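Local atomic coordinates of phosphorylated carbohydrates phosphatase TM_1254 (Thermotoga maritima msb8, PDB entry 3KBB), a protein that removes phosphate from sugar phosphates such as erythrose 4-phosphate, fructose 6-phosphate and mannose 6-phosphate, with the help of a divalent metal, cobalt giving the highest activity. Residues E21-V26 with K69-E74; Y30-T35 with L58-S63; G50-M55 with D62-F67. All coordinates share one frame; numbering follows the deposited sequence.

In the fold
After strand 3-7 the chain leaves the parallel sheet for a set of four helices, 19-29, 36-42, 47-57 and 64-82, which form the helical cap that HAD phosphatases of the beta-phosphoglucomutase type insert behind their first strand. Contact 1 joins the first and last of these and closes the longest loop, 42 residues between its segments. Contact 2, between the linkers 30-35 and 58-63, nests inside it. Contact 3, the shortest closure, is also nested there, and it shares Asp62 and Ser63 with contact 2. The contacts touch one another: Phe67 meets Val26 and Ile60, and Tyr34 meets Tyr23 and Leu54, so helices and linkers make one continuous packing unit.

Contact 1 (E21-V26 with K69-E74); sequences EAYRRV and KRVHEE
Val26 and Glu74 meet where helix 19-29 crosses helix 64-82, the short axes approaching to 8.8 Å at 129°. Val26 CG2 does most of the touching: it lies 3.6 Å from Glu74 CG and 4.0 Å from Val71 CG2. Glu74 is bent at chi2 (-63°), which folds its CD back over helix 19-29, against Arg25 CB. Glu74 CB rests 3.6 Å from Ala22 O. On the other flank Val71 CG1 comes obliquely to the Tyr23 ring at CE1.

No direct hydrogen bond spans the two segments. Arg25 and Glu74 cross with guanidinium and carboxylate planes 79° apart, and Arg25 NH1 and Glu74 OE1 remain 4.7 Å apart. A water joins them, donating to Glu74 OE1 and accepting a weak bond from Arg25 NH1. Two glutamates hold the guanidinium: Arg25 NE reaches the anti lone pair of Glu21 OE2 at 2.9 Å, in the guanidinium plane, and NH2 goes to Glu81 farther along helix 64-82. Arg24 grips the Glu21 carboxylate side-on, NH2 on the syn lone pair of OE2 and NE to OE1 of Glu21 at 2.8 Å.

Further out, Tyr23 OH bonds Glu47 and Arg70 bonds Ser29. This is helix packing in the cap, away from the probable nucleophile. The Glu74 chain packs into the crossing with the valines, while its carboxylate lies against Arg25; the Glu21 network is on the far side of Arg25. Both arginines would be expected to stabilise Glu21 as a carboxylate, and its shared OE2 helps fix the Arg25 guanidinium. The water gives OE1 of the buried Glu74 a donor, with Arg77 a long, weak ion pair, and these positive charges would probably favour its ionised form.

Contact 2 (Y30-T35 with L58-S63); sequences YGKPYT and LEIKDS
The Tyr30 ring takes Ile60 CG2 on one face, 3.5 Å from the ring centroid and 10° off its normal, a CH-pi contact over the centre. The opposite face is covered by the guanidinium of Arg70, a cation-pi contact. At the ring edge, in plane, lies Asp62 OD2, to which Tyr30 OH donates a 2.7 Å hydrogen bond on the anti lone pair; carboxylate and ring planes are 75° apart. Ile60 CD1 also touches the ring, 3.4 Å from Tyr30 CD2. The Leu58 and Tyr34 side chains cross at about a right angle, and Leu58 CD2 comes obliquely to the Tyr34 ring at CD1; the same Leu58 methyl is 3.4 Å from Pro33 O.

Lys32, bent at chi2 (-59°), lays its methylenes beside the end of helix 47-57, with Lys32 CE 3.4 Å from Leu58 O. Its NZ donates to a water that in turn donates to Glu59 O. Schellman motifs at Gly31 and Glu59 end the two helices that feed these linkers.

The outer end of the cap is thus joined by an apolar methyl-on-ring contact finished with one short hydrogen bond; the nearby Arg70 would probably favour an ionised Asp62, consistent with its role as acceptor.

Contact 3 (G50-M55 with D62-F67); sequences GLPILM and DSLENF
Met55 on helix 47-57 and Phe67 on the first turns of helix 64-82 have CA atoms 7.3 Å apart, while Pro52 and Leu64 form the other close pair, CA to CA 6.7 Å; the first helix is kinked at Pro52, whose N has no bond to the preceding turn. Met55, present as selenomethionine, places its CB 3.8 Å from the centroid of the Phe67 ring, 4° off the normal, a CH-pi contact over the face. Met55 CG, anti to the backbone N (chi1 -172°), lies over the same face, 3.8 Å from Phe67 CD1. Met55 SE makes an oblique Met-aromatic contact, 4.8 Å from the Phe67 centroid, and approaches Asp62 O.

Leu54 CD2 meets the ring edge in plane, 3.8 Å from Phe67 CZ. Leu51 O comes obliquely to Phe67 CE2 at 3.4 Å. Beyond the ring, Pro52 CG packs on both methyls of Leu64, with Leu64 CD2 3.8 Å from Pro52 CG.

Ser63 is the N-cap of helix 64-82, its OG accepting from Asn66 N, while Asn66 ND2 donates to OD1 of Asp62, whose OD2 is held by Tyr30. The side chains around Phe67 pack these two consecutive helices, joined by the linker 58-63, within the cap, away from the parallel sheet; helix 19-29 joins through Val26 on Phe67 and Tyr23 on Leu51 and Leu54.

Contact 1 (E21-V26 with K69-E74)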
# COMPACT_ATOMS: atom_id res chain seq x y z
N GLU A 21 12.63 10.86 4.72
CA GLU A 21 12.46 12.31 4.72
C GLU A 21 11.48 12.83 5.79
O GLU A 21 11.76 13.85 6.46
CB GLU A 21 12.11 12.83 3.31
CG GLU A 21 11.96 14.32 3.23
CD GLU A 21 13.19 15.09 3.72
OE1 GLU A 21 14.31 14.51 3.71
OE2 GLU A 21 13.03 16.28 4.08
N ALA A 22 10.36 12.13 5.98
CA ALA A 22 9.39 12.52 7.01
C ALA A 22 10.03 12.48 8.41
O ALA A 22 9.91 13.45 9.19
CB ALA A 22 8.17 11.57 6.98
N TYR A 23 10.73 11.39 8.71
CA TYR A 23 11.35 11.23 10.04
C TYR A 23 12.57 12.15 10.20
O TYR A 23 12.83 12.67 11.29
CB TYR A 23 11.73 9.79 10.32
CG TYR A 23 10.56 8.83 10.51
CD1 TYR A 23 9.23 9.29 10.50
CD2 TYR A 23 10.80 7.49 10.75
CE1 TYR A 23 8.15 8.38 10.68
CE2 TYR A 23 9.75 6.60 10.94
CZ TYR A 23 8.44 7.05 10.91
OH TYR A 23 7.45 6.11 11.09
N ARG A 24 13.28 12.38 9.10
CA ARG A 24 14.40 13.34 9.08
C ARG A 24 13.91 14.75 9.40
O ARG A 24 14.55 15.46 10.21
CB ARG A 24 15.14 13.28 7.73
CG ARG A 24 16.53 13.99 7.73
CD ARG A 24 16.98 14.40 6.32
NE ARG A 24 16.07 15.39 5.76
CZ ARG A 24 16.09 16.69 6.05
NH1 ARG A 24 17.04 17.19 6.86
NH2 ARG A 24 15.19 17.49 5.49
N ARG A 25 12.80 15.17 8.81
CA ARG A 25 12.18 16.45 9.14
C ARG A 25 11.71 16.58 10.59
O ARG A 25 11.84 17.66 11.20
CB ARG A 25 10.99 16.73 8.22
CG ARG A 25 11.42 17.10 6.81
CD ARG A 25 10.20 17.49 5.96
NE ARG A 25 10.50 17.57 4.53
CZ ARG A 25 9.72 18.20 3.65
NH1 ARG A 25 8.60 18.81 4.06
NH2 ARG A 25 10.05 18.23 2.36
N VAL A 26 11.15 15.50 11.13
CA VAL A 26 10.77 15.49 12.54
C VAL A 26 12.00 15.77 13.39
O VAL A 26 11.98 16.71 14.21
CB VAL A 26 10.16 14.15 12.96
CG1 VAL A 26 9.91 14.13 14.48
CG2 VAL A 26 8.89 13.92 12.19
N LYS A 69 2.26 13.86 17.06
CA LYS A 69 1.61 14.92 16.30
C LYS A 69 2.56 15.51 15.26
O LYS A 69 2.16 15.82 14.14
CB LYS A 69 1.09 16.02 17.25
CG LYS A 69 0.31 17.12 16.51
CD LYS A 69 -0.35 18.12 17.45
CE LYS A 69 -1.05 19.21 16.64
NZ LYS A 69 -2.05 19.95 17.46
N ARG A 70 3.83 15.67 15.65
CA ARG A 70 4.84 16.23 14.75
C ARG A 70 5.12 15.26 13.61
O ARG A 70 5.25 15.67 12.46
CB ARG A 70 6.13 16.51 15.52
CG ARG A 70 6.03 17.65 16.52
CD ARG A 70 6.30 19.01 15.90
NE ARG A 70 7.71 19.37 15.96
CZ ARG A 70 8.32 19.88 17.03
NH1 ARG A 70 7.67 20.07 18.17
NH2 ARG A 70 9.61 20.17 16.96
N VAL A 71 5.22 13.98 13.95
CA VAL A 71 5.36 12.95 12.93
C VAL A 71 4.19 13.03 11.94
O VAL A 71 4.38 13.00 10.71
CB VAL A 71 5.46 11.57 13.57
CG1 VAL A 71 5.44 10.49 12.52
CG2 VAL A 71 6.75 11.45 14.42
N HIS A 72 2.98 13.16 12.49
CA HIS A 72 1.78 13.26 11.67
C HIS A 72 1.89 14.43 10.68
O HIS A 72 1.69 14.26 9.48
CB HIS A 72 0.55 13.36 12.58
CG HIS A 72 -0.75 13.42 11.85
ND1 HIS A 72 -1.22 12.38 11.08
CD2 HIS A 72 -1.69 14.39 11.77
CE1 HIS A 72 -2.39 12.70 10.56
NE2 HIS A 72 -2.71 13.92 10.97
N GLU A 73 2.25 15.60 11.20
CA GLU A 73 2.42 16.83 10.42
C GLU A 73 3.48 16.71 9.31
O GLU A 73 3.24 17.11 8.16
CB GLU A 73 2.76 18.00 11.36
CG GLU A 73 3.31 19.26 10.67
CD GLU A 73 3.72 20.36 11.64
OE1 GLU A 73 4.54 20.10 12.55
OE2 GLU A 73 3.22 21.50 11.47
N GLU A 74 4.65 16.16 9.66
CA GLU A 74 5.74 16.02 8.69
C GLU A 74 5.43 14.99 7.58
O GLU A 74 5.80 15.21 6.42
CB GLU A 74 7.06 15.69 9.40
CG GLU A 74 7.52 16.74 10.43
CD GLU A 74 7.83 18.14 9.87
OE1 GLU A 74 7.62 18.43 8.65
OE2 GLU A 74 8.30 18.98 10.69
O HOH W 1 8.20 20.57 6.81

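Contact 2 (Y30-T35 with L58-S63)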
# COMPACT_ATOMS: atom_id res chain seq x y z
N TYR A 30 13.30 19.28 15.87
CA TYR A 30 13.80 19.27 17.25
C TYR A 30 15.31 19.59 17.38
O TYR A 30 15.94 19.36 18.47
CB TYR A 30 13.57 17.91 17.87
CG TYR A 30 12.14 17.59 18.22
CD1 TYR A 30 11.52 18.17 19.34
CD2 TYR A 30 11.43 16.67 17.46
CE1 TYR A 30 10.19 17.85 19.67
CE2 TYR A 30 10.11 16.32 17.81
CZ TYR A 30 9.50 16.92 18.91
OH TYR A 30 8.19 16.57 19.21
N GLY A 31 15.90 20.09 16.30
CA GLY A 31 17.33 20.37 16.25
C GLY A 31 18.24 19.14 16.29
O GLY A 31 19.39 19.27 16.70
N LYS A 32 17.75 17.97 15.84
CA LYS A 32 18.45 16.70 15.87
C LYS A 32 18.76 16.14 14.47
O LYS A 32 17.94 16.27 13.55
CB LYS A 32 17.68 15.60 16.65
CG LYS A 32 17.18 15.98 18.05
CD LYS A 32 18.36 16.40 18.97
CE LYS A 32 17.90 16.60 20.43
NZ LYS A 32 19.05 17.01 21.27
N PRO A 33 19.94 15.50 14.33
CA PRO A 33 20.32 14.84 13.10
C PRO A 33 19.63 13.47 13.01
O PRO A 33 19.06 12.96 14.01
CB PRO A 33 21.85 14.68 13.27
CG PRO A 33 22.02 14.45 14.78
CD PRO A 33 20.97 15.35 15.39
N TYR A 34 19.69 12.86 11.83
CA TYR A 34 19.08 11.57 11.62
C TYR A 34 19.80 10.87 10.47
O TYR A 34 20.07 11.49 9.44
CB TYR A 34 17.61 11.78 11.26
CG TYR A 34 16.76 10.53 11.24
CD1 TYR A 34 16.76 9.65 12.33
CD2 TYR A 34 15.93 10.24 10.15
CE1 TYR A 34 15.96 8.50 12.32
CE2 TYR A 34 15.13 9.08 10.13
CZ TYR A 34 15.15 8.23 11.23
OH TYR A 34 14.37 7.10 11.28
N THR A 35 20.12 9.59 10.65
CA THR A 35 20.88 8.83 9.65
C THR A 35 20.02 7.75 8.97
O THR A 35 19.06 7.24 9.55
CB THR A 35 22.12 8.16 10.25
OG1 THR A 35 21.73 7.12 11.16
CG2 THR A 35 23.02 9.17 10.96
N LEU A 58 16.80 9.70 19.56
CA LEU A 58 17.21 11.05 19.18
C LEU A 58 17.33 12.00 20.38
O LEU A 58 17.59 13.21 20.21
CB LEU A 58 16.23 11.61 18.16
CG LEU A 58 16.21 10.86 16.81
CD1 LEU A 58 15.27 11.59 15.90
CD2 LEU A 58 17.59 10.78 16.18
N GLU A 59 17.11 11.46 21.57
CA GLU A 59 17.21 12.23 22.82
C GLU A 59 16.31 13.46 22.83
O GLU A 59 16.67 14.53 23.35
CB GLU A 59 18.67 12.60 23.09
CG GLU A 59 19.57 11.37 23.24
CD GLU A 59 21.04 11.71 23.39
OE1 GLU A 59 21.41 12.91 23.33
OE2 GLU A 59 21.83 10.76 23.56
N ILE A 60 15.13 13.30 22.24
CA ILE A 60 14.14 14.36 22.17
C ILE A 60 13.36 14.42 23.48
O ILE A 60 12.91 13.39 24.00
CB ILE A 60 13.20 14.16 20.96
CG1 ILE A 60 13.97 14.47 19.67
CG2 ILE A 60 11.98 15.06 21.09
CD1 ILE A 60 13.33 13.97 18.37
N LYS A 61 13.23 15.63 24.01
CA LYS A 61 12.54 15.84 25.28
C LYS A 61 11.22 16.52 24.95
O LYS A 61 11.15 17.73 24.82
CB LYS A 61 13.40 16.67 26.25
CG LYS A 61 14.85 16.16 26.43
CD LYS A 61 14.89 14.78 27.07
CE LYS A 61 16.32 14.22 27.16
NZ LYS A 61 16.30 12.71 27.24
N ASP A 62 10.20 15.70 24.76
CA ASP A 62 8.85 16.17 24.49
C ASP A 62 7.95 15.04 24.98
O ASP A 62 8.45 13.97 25.32
CB ASP A 62 8.64 16.43 22.99
CG ASP A 62 7.52 17.44 22.70
OD1 ASP A 62 6.80 17.90 23.63
OD2 ASP A 62 7.36 17.80 21.52
N SER A 63 6.64 15.28 25.04
CA SER A 63 5.71 14.20 25.35
C SER A 63 5.56 13.33 24.10
O SER A 63 5.74 13.82 22.97
CB SER A 63 4.36 14.77 25.75
OG SER A 63 3.63 15.20 24.61
O HOH W 2 18.25 16.51 23.85

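Contact 3 (G50-M55 with D62-F67)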
# COMPACT_ATOMS: atom_id res chain seq x y z
N GLY A 50 7.74 1.95 16.92
CA GLY A 50 8.88 2.61 16.29
C GLY A 50 9.04 4.06 16.66
O GLY A 50 10.17 4.53 16.89
N LEU A 51 7.92 4.78 16.73
CA LEU A 51 7.93 6.21 17.06
C LEU A 51 8.50 6.53 18.44
O LEU A 51 9.35 7.41 18.56
CB LEU A 51 6.56 6.86 16.85
CG LEU A 51 6.06 6.93 15.40
CD1 LEU A 51 4.81 7.81 15.27
CD2 LEU A 51 7.15 7.43 14.44
N PRO A 52 8.03 5.85 19.49
CA PRO A 52 8.61 6.09 20.82
C PRO A 52 10.11 5.80 20.88
O PRO A 52 10.84 6.55 21.54
CB PRO A 52 7.85 5.11 21.73
CG PRO A 52 6.58 4.84 21.03
CD PRO A 52 6.93 4.87 19.55
N ILE A 53 10.56 4.74 20.21
CA ILE A 53 11.98 4.43 20.08
C ILE A 53 12.74 5.56 19.37
O ILE A 53 13.78 5.99 19.83
CB ILE A 53 12.23 3.09 19.32
CG1 ILE A 53 11.77 1.87 20.14
CG2 ILE A 53 13.69 2.94 18.96
CD1 ILE A 53 11.80 0.55 19.37
N LEU A 54 12.22 6.02 18.24
CA LEU A 54 12.84 7.13 17.53
C LEU A 54 13.03 8.32 18.46
O LEU A 54 14.11 8.93 18.49
CB LEU A 54 11.98 7.49 16.30
CG LEU A 54 12.38 8.68 15.41
CD1 LEU A 54 13.70 8.41 14.69
CD2 LEU A 54 11.28 9.00 14.42
N MSE A 55 12.00 8.65 19.23
CA MSE A 55 12.04 9.82 20.09
C MSE A 55 13.17 9.70 21.09
O MSE A 55 13.92 10.64 21.27
CB MSE A 55 10.70 10.00 20.83
CG MSE A 55 10.62 11.29 21.59
SE MSE A 55 9.02 11.29 22.76
CE MSE A 55 9.45 9.74 23.88
N ASP A 62 10.20 15.70 24.76
CA ASP A 62 8.85 16.17 24.49
C ASP A 62 7.95 15.04 24.98
O ASP A 62 8.45 13.97 25.32
CB ASP A 62 8.64 16.43 22.99
CG ASP A 62 7.52 17.44 22.70
OD1 ASP A 62 6.80 17.90 23.63
OD2 ASP A 62 7.36 17.80 21.52
N SER A 63 6.64 15.28 25.04
CA SER A 63 5.71 14.20 25.35
C SER A 63 5.56 13.33 24.10
O SER A 63 5.74 13.82 22.97
CB SER A 63 4.36 14.77 25.75
OG SER A 63 3.63 15.20 24.61
N LEU A 64 5.24 12.05 24.29
CA LEU A 64 4.98 11.18 23.14
C LEU A 64 3.82 11.71 22.26
O LEU A 64 3.85 11.60 21.03
CB LEU A 64 4.74 9.73 23.58
CG LEU A 64 4.69 8.64 22.50
CD1 LEU A 64 5.92 8.69 21.57
CD2 LEU A 64 4.57 7.26 23.14
N GLU A 65 2.82 12.28 22.92
CA GLU A 65 1.66 12.84 22.26
C GLU A 65 2.06 13.95 21.30
O GLU A 65 1.63 13.97 20.14
CB GLU A 65 0.65 13.35 23.30
CG GLU A 65 -0.39 14.30 22.74
CD GLU A 65 -1.53 14.59 23.70
OE1 GLU A 65 -1.44 14.24 24.90
OE2 GLU A 65 -2.53 15.19 23.25
N ASN A 66 2.89 14.87 21.79
CA ASN A 66 3.42 15.96 20.98
C ASN A 66 4.29 15.45 19.84
O ASN A 66 4.20 15.94 18.70
CB ASN A 66 4.19 16.94 21.85
CG ASN A 66 3.29 17.94 22.58
OD1 ASN A 66 2.12 18.13 22.22
ND2 ASN A 66 3.84 18.59 23.60
N PHE A 67 5.13 14.45 20.14
CA PHE A 67 6.01 13.85 19.14
C PHE A 67 5.21 13.23 18.00
O PHE A 67 5.47 13.51 16.82
CB PHE A 67 6.92 12.81 19.78
CG PHE A 67 7.99 12.28 18.85
CD1 PHE A 67 9.12 13.05 18.56
CD2 PHE A 67 7.87 11.02 18.27
CE1 PHE A 67 10.11 12.56 17.70
CE2 PHE A 67 8.85 10.52 17.41
CZ PHE A 67 9.97 11.29 17.12